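PDB 4NZK: AlgX/AlgJ SGNH hydrolase-like domain-containing protein from Eubacterium siraeum, which is of unknown function but belongs to the SGNH hydrolase-like DHHW family, which is consistent with an esterase- or acyltransferase-like activity. Local coordinates for residues Q62-I67 with E211-D216; W72-Y77 with Y113-G118; I157-D162 with E197-T202. All coordinates share one frame; numbering follows the deposited sequence. Where two conformers were deposited one is given.

Interaction 1: residues Q62-I67 with E211-D216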
loop_
_atom_site.group_PDB
_atom_site.type_symbol
_atom_site.label_atom_id
_atom_site.label_comp_id
_atom_site.label_asym_id
_atom_site.label_seq_id
_atom_site.Cartn_x
_atom_site.Cartn_y
_atom_site.Cartn_z
ATOM N N GLN A 62 -17.417 -10.381 1.951
ATOM C CA GLN A 62 -16.873 -10.023 3.247
ATOM C C GLN A 62 -17.456 -10.937 4.316
ATOM O O GLN A 62 -18.568 -11.437 4.216
ATOM C CB GLN A 62 -17.224 -8.579 3.624
ATOM C CG GLN A 62 -17.173 -7.570 2.493
ATOM C CD GLN A 62 -15.818 -7.470 1.842
ATOM O OE1 GLN A 62 -14.811 -7.282 2.514
ATOM N NE2 GLN A 62 -15.795 -7.560 0.516
ATOM N N LEU A 63 -16.700 -11.093 5.383
ATOM C CA LEU A 63 -17.173 -11.730 6.615
ATOM C C LEU A 63 -17.183 -10.687 7.715
ATOM O O LEU A 63 -16.179 -10.030 7.980
ATOM C CB LEU A 63 -16.206 -12.858 6.993
ATOM C CG LEU A 63 -16.442 -13.584 8.334
ATOM C CD1 LEU A 63 -17.746 -14.368 8.296
ATOM C CD2 LEU A 63 -15.298 -14.503 8.736
ATOM N N VAL A 64 -18.332 -10.562 8.374
ATOM C CA VAL A 64 -18.460 -9.791 9.574
ATOM C C VAL A 64 -18.508 -10.786 10.719
ATOM O O VAL A 64 -19.369 -11.663 10.753
ATOM C CB VAL A 64 -19.708 -8.935 9.556
ATOM C CG1 VAL A 64 -19.845 -8.181 10.878
ATOM C CG2 VAL A 64 -19.648 -7.966 8.404
ATOM N N VAL A 65 -17.580 -10.650 11.657
ATOM C CA VAL A 65 -17.477 -11.622 12.746
ATOM C C VAL A 65 -16.857 -10.986 13.976
ATOM O O VAL A 65 -16.060 -10.066 13.863
ATOM C CB VAL A 65 -16.642 -12.830 12.258
ATOM C CG1 VAL A 65 -15.241 -12.398 11.851
ATOM C CG2 VAL A 65 -16.626 -13.989 13.250
ATOM N N ASP A 66 -17.284 -11.437 15.161
ATOM C CA ASP A 66 -16.690 -10.944 16.388
ATOM C C ASP A 66 -15.555 -11.860 16.837
ATOM O O ASP A 66 -15.693 -13.088 16.892
ATOM C CB ASP A 66 -17.748 -10.810 17.492
ATOM C CG ASP A 66 -18.747 -9.678 17.250
ATOM O OD1 ASP A 66 -18.746 -9.063 16.175
ATOM O OD2 ASP A 66 -19.564 -9.406 18.160
ATOM N N ILE A 67 -14.423 -11.251 17.129
ATOM C CA ILE A 67 -13.239 -11.989 17.574
ATOM C C ILE A 67 -12.705 -11.305 18.819
ATOM O O ILE A 67 -12.382 -10.115 18.782
ATOM C CB ILE A 67 -12.132 -11.971 16.505
ATOM C CG1 ILE A 67 -12.624 -12.539 15.175
ATOM C CG2 ILE A 67 -10.920 -12.782 16.978
ATOM C CD1 ILE A 67 -11.628 -12.358 14.024
ATOM N N GLU A 211 -24.318 -2.505 10.743
ATOM C CA GLU A 211 -24.185 -1.599 11.890
ATOM C C GLU A 211 -23.163 -2.073 12.895
ATOM O O GLU A 211 -22.599 -1.249 13.616
ATOM C CB GLU A 211 -25.559 -1.337 12.559
ATOM C CG GLU A 211 -26.497 -0.593 11.635
ATOM C CD GLU A 211 -25.909 0.730 11.107
ATOM O OE1 GLU A 211 -25.404 1.499 11.955
ATOM O OE2 GLU A 211 -25.953 1.009 9.860
ATOM N N ARG A 212 -22.885 -3.371 12.923
ATOM C CA ARG A 212 -21.880 -3.902 13.847
ATOM C C ARG A 212 -20.516 -3.287 13.581
ATOM O O ARG A 212 -19.724 -3.109 14.500
ATOM C CB ARG A 212 -21.791 -5.413 13.787
ATOM C CG ARG A 212 -23.031 -6.153 14.230
ATOM C CD ARG A 212 -23.093 -7.556 13.708
ATOM N NE ARG A 212 -21.984 -8.358 14.191
ATOM C CZ ARG A 212 -21.720 -9.600 13.795
ATOM N NH1 ARG A 212 -22.458 -10.200 12.859
ATOM N NH2 ARG A 212 -20.687 -10.237 14.322
ATOM N N ILE A 213 -20.234 -2.987 12.302
ATOM C CA ILE A 213 -18.971 -2.366 11.927
ATOM C C ILE A 213 -18.920 -0.936 12.422
ATOM O O ILE A 213 -17.943 -0.515 13.047
ATOM C CB ILE A 213 -18.753 -2.415 10.377
ATOM C CG1 ILE A 213 -18.615 -3.856 9.892
ATOM C CG2 ILE A 213 -17.557 -1.604 9.954
ATOM C CD1 ILE A 213 -17.385 -4.586 10.367
ATOM N N LYS A 214 -20.003 -0.187 12.176
ATOM C CA LYS A 214 -20.048 1.232 12.572
ATOM C C LYS A 214 -19.954 1.394 14.080
ATOM O O LYS A 214 -19.395 2.377 14.571
ATOM C CB LYS A 214 -21.339 1.897 12.019
ATOM C CG LYS A 214 -21.522 3.379 12.321
ATOM C CD LYS A 214 -22.928 3.818 11.958
ATOM C CE LYS A 214 -23.210 5.235 12.444
ATOM N NZ LYS A 214 -22.199 6.194 11.920
ATOM N N ASN A 215 -20.462 0.410 14.799
ATOM C CA ASN A 215 -20.515 0.469 16.246
ATOM C C ASN A 215 -19.240 0.039 16.947
ATOM O O ASN A 215 -19.174 0.119 18.175
ATOM C CB ASN A 215 -21.699 -0.345 16.753
ATOM C CG ASN A 215 -23.047 0.284 16.366
ATOM O OD1 ASN A 215 -23.145 1.488 16.112
ATOM N ND2 ASN A 215 -24.085 -0.529 16.346
ATOM N N ASP A 216 -18.212 -0.343 16.181
ATOM C CA ASP A 216 -16.932 -0.776 16.779
ATOM C C ASP A 216 -15.743 -0.150 16.001
ATOM O O ASP A 216 -14.984 -0.801 15.305
ATOM C CB ASP A 216 -16.903 -2.306 16.849
ATOM C CG ASP A 216 -15.949 -2.849 17.914
ATOM O OD1 ASP A 216 -15.154 -2.075 18.511
ATOM O OD2 ASP A 216 -15.995 -4.080 18.158
HETATM O O HOH W 1 -21.485 -7.836 17.060
#
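R212 reaches from a short helix to the strand 62-67 and meets D66 and V64 with its guanidinium. R212 NH2 donates to D66 OD1 at 2.9 Å, in a nearly straight bond (170°) that is also a salt bridge. D66 OD1 lies at the edge of the guanidinium, close to its plane. The donor comes from well above the carboxylate plane, and the two flat groups are steeply turned against each other. The R212 chain is bent at its third torsion (chi3 62°), which places NE. R212 NE donates to water 1 at 3.0 Å. The same water donates to D66 OD2 at 2.7 Å, so a second, water-mediated link runs beside the direct one. T71 OG1 also bonds D66 OD1. Held at NH2 by D66, at NH1 by D55 O and at NE by the water, the guanidinium probably has little freedom to turn. V64 covers one face of it. V64 CG1 stands anti to the backbone N (chi1 177°) and lies over the centre of the group, 3.7 Å from R212 CZ. The same methyl is 4.4 Å from I213 CD1, so it touches both R212 and I213. One face of the charged group thus meets an apolar methyl, while its N-H rim points to acceptors. V65 adds a backbone touch, its CA 3.8 Å from R212 NH2, while its CB points away from the helix. Strand 62-67 is the middle strand of a three-stranded antiparallel beta meander, 53-59, 62-67 and 70-75, and helix 211-214 packs against one face of it.

Interaction 2: residues W72-Y77 with Y113-G118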
loop_
_atom_site.group_PDB
_atom_site.type_symbol
_atom_site.label_atom_id
_atom_site.label_comp_id
_atom_site.label_asym_id
_atom_site.label_seq_id
_atom_site.Cartn_x
_atom_site.Cartn_y
_atom_site.Cartn_z
ATOM N N TRP A 72 -14.958 -7.533 13.431
ATOM C CA TRP A 72 -14.141 -7.350 12.254
ATOM C C TRP A 72 -14.984 -7.485 10.986
ATOM O O TRP A 72 -15.941 -8.249 10.950
ATOM C CB TRP A 72 -13.121 -8.473 12.165
ATOM C CG TRP A 72 -12.023 -8.435 13.138
ATOM C CD1 TRP A 72 -12.106 -8.645 14.483
ATOM C CD2 TRP A 72 -10.633 -8.290 12.834
ATOM N NE1 TRP A 72 -10.861 -8.581 15.033
ATOM C CE2 TRP A 72 -9.939 -8.374 14.048
ATOM C CE3 TRP A 72 -9.914 -8.044 11.655
ATOM C CZ2 TRP A 72 -8.537 -8.259 14.123
ATOM C CZ3 TRP A 72 -8.537 -7.945 11.731
ATOM C CH2 TRP A 72 -7.875 -8.035 12.964
ATOM N N GLY A 73 -14.575 -6.762 9.946
ATOM C CA GLY A 73 -15.007 -7.015 8.579
ATOM C C GLY A 73 -13.746 -7.462 7.851
ATOM O O GLY A 73 -12.738 -6.735 7.851
ATOM N N ILE A 74 -13.808 -8.661 7.246
ATOM C CA ILE A 74 -12.670 -9.301 6.577
ATOM C C ILE A 74 -13.042 -9.707 5.184
ATOM O O ILE A 74 -14.018 -10.457 4.972
ATOM C CB ILE A 74 -12.225 -10.546 7.366
ATOM C CG1 ILE A 74 -11.896 -10.138 8.804
ATOM C CG2 ILE A 74 -11.038 -11.232 6.647
ATOM C CD1 ILE A 74 -11.540 -11.274 9.726
ATOM N N SER A 75 -12.261 -9.244 4.213
ATOM C CA SER A 75 -12.536 -9.597 2.815
ATOM C C SER A 75 -12.010 -11.021 2.574
ATOM O O SER A 75 -10.856 -11.330 2.866
ATOM C CB SER A 75 -11.805 -8.634 1.876
ATOM O OG SER A 75 -12.234 -7.310 1.979
ATOM N N LEU A 76 -12.869 -11.874 2.029
ATOM C CA LEU A 76 -12.502 -13.232 1.701
ATOM C C LEU A 76 -11.792 -13.249 0.346
ATOM O O LEU A 76 -12.116 -12.497 -0.550
ATOM C CB LEU A 76 -13.738 -14.137 1.707
ATOM C CG LEU A 76 -14.429 -14.171 3.095
ATOM C CD1 LEU A 76 -15.806 -14.810 3.021
ATOM C CD2 LEU A 76 -13.591 -14.833 4.172
ATOM N N TYR A 77 -10.838 -14.156 0.211
ATOM C CA TYR A 77 -9.966 -14.180 -0.962
ATOM C C TYR A 77 -10.186 -15.445 -1.762
ATOM O O TYR A 77 -10.291 -16.530 -1.172
ATOM C CB TYR A 77 -8.507 -14.105 -0.494
ATOM C CG TYR A 77 -7.526 -14.002 -1.618
ATOM C CD1 TYR A 77 -7.607 -12.988 -2.581
ATOM C CD2 TYR A 77 -6.456 -14.860 -1.694
ATOM C CE1 TYR A 77 -6.672 -12.886 -3.601
ATOM C CE2 TYR A 77 -5.533 -14.772 -2.725
ATOM C CZ TYR A 77 -5.644 -13.784 -3.669
ATOM O OH TYR A 77 -4.764 -13.656 -4.705
ATOM N N TYR A 113 -4.179 -13.512 8.034
ATOM C CA TYR A 113 -3.723 -13.732 9.385
ATOM C C TYR A 113 -4.799 -13.894 10.453
ATOM O O TYR A 113 -4.561 -14.549 11.462
ATOM C CB TYR A 113 -2.831 -12.571 9.820
ATOM C CG TYR A 113 -1.733 -12.232 8.838
ATOM C CD1 TYR A 113 -0.724 -13.136 8.573
ATOM C CD2 TYR A 113 -1.690 -11.019 8.207
ATOM C CE1 TYR A 113 0.282 -12.848 7.646
ATOM C CE2 TYR A 113 -0.684 -10.704 7.299
ATOM C CZ TYR A 113 0.313 -11.630 7.025
ATOM O OH TYR A 113 1.286 -11.302 6.116
ATOM N N TYR A 114 -5.951 -13.265 10.251
ATOM C CA TYR A 114 -6.953 -13.110 11.297
ATOM C C TYR A 114 -8.293 -13.808 11.088
ATOM O O TYR A 114 -9.179 -13.653 11.913
ATOM C CB TYR A 114 -7.213 -11.621 11.477
ATOM C CG TYR A 114 -5.993 -10.881 12.003
ATOM C CD1 TYR A 114 -5.584 -11.024 13.312
ATOM C CD2 TYR A 114 -5.271 -10.046 11.207
ATOM C CE1 TYR A 114 -4.477 -10.339 13.802
ATOM C CE2 TYR A 114 -4.179 -9.339 11.688
ATOM C CZ TYR A 114 -3.778 -9.498 12.985
ATOM O OH TYR A 114 -2.691 -8.778 13.408
ATOM N N LEU A 115 -8.433 -14.568 10.015
ATOM C CA LEU A 115 -9.665 -15.309 9.799
ATOM C C LEU A 115 -9.829 -16.344 10.895
ATOM O O LEU A 115 -8.879 -17.094 11.178
ATOM C CB LEU A 115 -9.638 -15.930 8.391
ATOM C CG LEU A 115 -10.923 -16.334 7.724
ATOM C CD1 LEU A 115 -11.877 -15.138 7.571
ATOM C CD2 LEU A 115 -10.591 -16.953 6.387
ATOM N N PRO A 116 -11.019 -16.388 11.536
ATOM C CA PRO A 116 -11.153 -17.315 12.635
ATOM C C PRO A 116 -11.283 -18.735 12.179
ATOM O O PRO A 116 -11.431 -19.031 10.969
ATOM C CB PRO A 116 -12.427 -16.871 13.368
ATOM C CG PRO A 116 -13.027 -15.811 12.577
ATOM C CD PRO A 116 -12.146 -15.450 11.442
ATOM N N GLU A 117 -11.216 -19.621 13.157
ATOM C CA GLU A 117 -11.299 -21.046 12.873
ATOM C C GLU A 117 -12.629 -21.383 12.207
ATOM O O GLU A 117 -13.671 -20.786 12.506
ATOM C CB GLU A 117 -11.100 -21.878 14.142
ATOM C CG GLU A 117 -12.246 -21.783 15.131
ATOM N N GLY A 118 -12.573 -22.329 11.275
ATOM C CA GLY A 118 -13.784 -22.784 10.615
ATOM C C GLY A 118 -14.121 -22.114 9.307
ATOM O O GLY A 118 -15.069 -22.519 8.657
#
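W72 sets CH2 of its six-membered ring over one face of the Y114 ring. The closest pair is W72 CH2 and Y114 CG at 3.5 Å, with CH2 offset toward the tyrosine rim. The ring centroids of W72 and Y114 are 4.8 Å apart and the planes are tilted by 33°, an oblique pairing. Y114 CB makes a CH-pi contact from above the W72 face, 4.2 Å from the centroid of the six-membered ring. Next along the strand, I74 CD1 comes within 4.0 Å of Y114 O. I74 CG2 touches L115 CD1 at 4.1 Å. L76 CD2 meets the same L115 methyl at 3.8 Å, and the L76 and L115 side chains cross at about a right angle. L115 CG stands anti to its backbone N (chi1 -159°) and carries the branch that bears CD1 toward I74 and L76. No hydrogen bond joins the two segments. This apolar row joins the outer strand 70-75 of the antiparallel beta meander to the end of helix 111-114 and the chain that follows. Further partners position the groups. Y113 CB lies against the opposite face of the Y114 ring, toward its rim, and Y114 OH is hydrogen-bonded to T153 O. W72 also packs on I67 and R160, L63 of the neighbouring strand touches L115, and P116 packs on V65 and I67.

Interaction 3: residues I157-D162 with E197-T202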
loop_
_atom_site.group_PDB
_atom_site.type_symbol
_atom_site.label_atom_id
_atom_site.label_comp_id
_atom_site.label_asym_id
_atom_site.label_seq_id
_atom_site.Cartn_x
_atom_site.Cartn_y
_atom_site.Cartn_z
ATOM N N ILE A 157 -1.648 -4.111 13.531
ATOM C CA ILE A 157 -1.080 -3.888 12.210
ATOM C C ILE A 157 -2.135 -3.741 11.122
ATOM O O ILE A 157 -1.880 -3.151 10.061
ATOM C CB ILE A 157 -0.063 -4.977 11.804
ATOM C CG1 ILE A 157 -0.619 -6.375 12.032
ATOM C CG2 ILE A 157 1.243 -4.732 12.564
ATOM C CD1 ILE A 157 0.142 -7.429 11.246
ATOM N N TYR A 158 -3.326 -4.282 11.385
ATOM C CA TYR A 158 -4.441 -4.167 10.443
ATOM C C TYR A 158 -5.643 -3.530 11.121
ATOM O O TYR A 158 -5.863 -3.686 12.300
ATOM C CB TYR A 158 -4.864 -5.522 9.862
ATOM C CG TYR A 158 -3.990 -6.035 8.743
ATOM C CD1 TYR A 158 -2.859 -6.802 8.999
ATOM C CD2 TYR A 158 -4.308 -5.722 7.396
ATOM C CE1 TYR A 158 -2.068 -7.228 7.971
ATOM C CE2 TYR A 158 -3.509 -6.185 6.357
ATOM C CZ TYR A 158 -2.390 -6.937 6.674
ATOM O OH TYR A 158 -1.510 -7.409 5.708
ATOM N N THR A 159 -6.405 -2.768 10.354
ATOM C CA THR A 159 -7.670 -2.250 10.896
ATOM C C THR A 159 -8.713 -3.363 10.905
ATOM O O THR A 159 -8.578 -4.358 10.176
ATOM C CB THR A 159 -8.197 -1.107 10.066
ATOM O OG1 THR A 159 -8.595 -1.620 8.805
ATOM C CG2 THR A 159 -7.115 -0.034 9.894
ATOM N N ARG A 160 -9.724 -3.210 11.766
ATOM C CA ARG A 160 -10.850 -4.107 11.794
ATOM C C ARG A 160 -11.959 -3.648 10.826
ATOM O O ARG A 160 -12.766 -4.471 10.391
ATOM C CB ARG A 160 -11.460 -4.201 13.176
ATOM C CG ARG A 160 -10.581 -4.912 14.178
ATOM C CD ARG A 160 -11.280 -5.098 15.529
ATOM N NE ARG A 160 -11.327 -3.814 16.224
ATOM C CZ ARG A 160 -12.338 -2.950 16.198
ATOM N NH1 ARG A 160 -13.493 -3.205 15.590
ATOM N NH2 ARG A 160 -12.196 -1.795 16.795
ATOM N N THR A 161 -12.016 -2.351 10.516
ATOM C CA THR A 161 -13.166 -1.789 9.811
ATOM C C THR A 161 -12.819 -1.147 8.456
ATOM O O THR A 161 -13.642 -0.464 7.843
ATOM C CB THR A 161 -13.888 -0.713 10.645
ATOM O OG1 THR A 161 -13.099 0.482 10.726
ATOM C CG2 THR A 161 -14.263 -1.240 12.055
ATOM N N ASP A 162 -11.591 -1.354 8.008
ATOM C CA ASP A 162 -11.129 -0.760 6.748
ATOM C C ASP A 162 -10.473 -1.810 5.872
ATOM O O ASP A 162 -10.013 -2.853 6.359
ATOM C CB ASP A 162 -10.181 0.387 7.026
ATOM C CG ASP A 162 -9.924 1.284 5.816
ATOM O OD1 ASP A 162 -10.894 1.813 5.197
ATOM O OD2 ASP A 162 -8.720 1.512 5.535
ATOM N N GLU A 197 -9.270 8.895 16.595
ATOM C CA GLU A 197 -10.202 7.987 17.218
ATOM C C GLU A 197 -11.495 7.941 16.399
ATOM O O GLU A 197 -11.775 8.845 15.599
ATOM C CB GLU A 197 -10.520 8.434 18.647
ATOM C CG GLU A 197 -9.308 8.472 19.566
ATOM C CD GLU A 197 -8.788 7.091 19.949
ATOM O OE1 GLU A 197 -9.403 6.061 19.555
ATOM O OE2 GLU A 197 -7.726 7.023 20.636
ATOM N N GLY A 198 -12.228 6.853 16.569
ATOM C CA GLY A 198 -13.544 6.710 15.957
ATOM C C GLY A 198 -13.500 6.551 14.442
ATOM O O GLY A 198 -14.394 7.032 13.732
ATOM N N PHE A 199 -12.500 5.824 13.945
ATOM C CA PHE A 199 -12.386 5.571 12.518
ATOM C C PHE A 199 -13.197 4.349 12.093
ATOM O O PHE A 199 -12.941 3.234 12.514
ATOM C CB PHE A 199 -10.920 5.333 12.157
ATOM C CG PHE A 199 -10.668 4.930 10.721
ATOM C CD1 PHE A 199 -11.314 5.560 9.649
ATOM C CD2 PHE A 199 -9.712 3.969 10.424
ATOM C CE1 PHE A 199 -11.043 5.187 8.335
ATOM C CE2 PHE A 199 -9.447 3.604 9.111
ATOM C CZ PHE A 199 -10.110 4.216 8.070
ATOM N N VAL A 200 -14.192 4.574 11.254
ATOM C CA VAL A 200 -14.934 3.488 10.630
ATOM C C VAL A 200 -14.599 3.589 9.147
ATOM O O VAL A 200 -14.939 4.581 8.464
ATOM C CB VAL A 200 -16.437 3.653 10.824
ATOM C CG1 VAL A 200 -17.205 2.587 10.067
ATOM C CG2 VAL A 200 -16.812 3.618 12.292
ATOM N N GLY A 201 -13.943 2.561 8.645
ATOM C CA GLY A 201 -13.416 2.576 7.300
ATOM C C GLY A 201 -14.361 1.972 6.268
ATOM O O GLY A 201 -15.592 1.895 6.478
ATOM N N THR A 202 -13.752 1.487 5.191
ATOM C CA THR A 202 -14.492 0.985 4.045
ATOM C C THR A 202 -15.324 -0.246 4.328
ATOM O O THR A 202 -16.214 -0.544 3.527
ATOM C CB THR A 202 -13.592 0.644 2.851
ATOM O OG1 THR A 202 -12.660 -0.315 3.289
ATOM C CG2 THR A 202 -12.850 1.852 2.346
#
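D162 OD1 accepts the backbone N-H of T202 at 2.9 Å, in a nearly straight bond (168°) to its anti lone pair. Its other oxygen, OD2, is hydrogen-bonded to H164 ND1. D162 opens the Asp-His-His-Trp sequence that names the family. A comparable Asp-His pair is catalytic in AlgX and AlgJ, so a similar role here is possible. T161 OG1 accepts G201 N at 3.1 Å and also bonds D218 OD2. T159 OG1 bonds H164 O and takes a weak bond from D162 N. D162 CG stands anti to its backbone N (chi1 -165°) and lies 3.7 Å from F199 CZ. An alanine in place of D162 would probably leave T202 N and H164 ND1 without their acceptor and open a gap beside F199. G201 passes so close to D162 OD1 and T161 O that a side-chain carbon there would clash with both. F199 also packs edge-to-face on F220 of strand 218-224. The segment 157-162 lies in the loop between helices 145-150 and 167-180, and meets the chain where it leaves strand 192-199 for helix 203-206.

Overall arrangement
The three contacts lie on the same side of the chain's centre. The centre of interaction 1 is about 11 Å from those of interactions 2 and 3, which are about 15 Å apart. Interactions 1 and 2 share the antiparallel sheet, through neighbouring strands 62-67 and 70-75. Interaction 3 joins a loop to the end of strand 192-199. Along the chain, interaction 2 closes before interaction 3 opens, and both fall between the two segments of interaction 1. R160 of segment 157-162 ties it to segments of the other two interactions: it packs on W72, bonds G73 and forms a salt bridge with D216. The small sheet is thus tied to the loop that carries the start of the DHHW sequence.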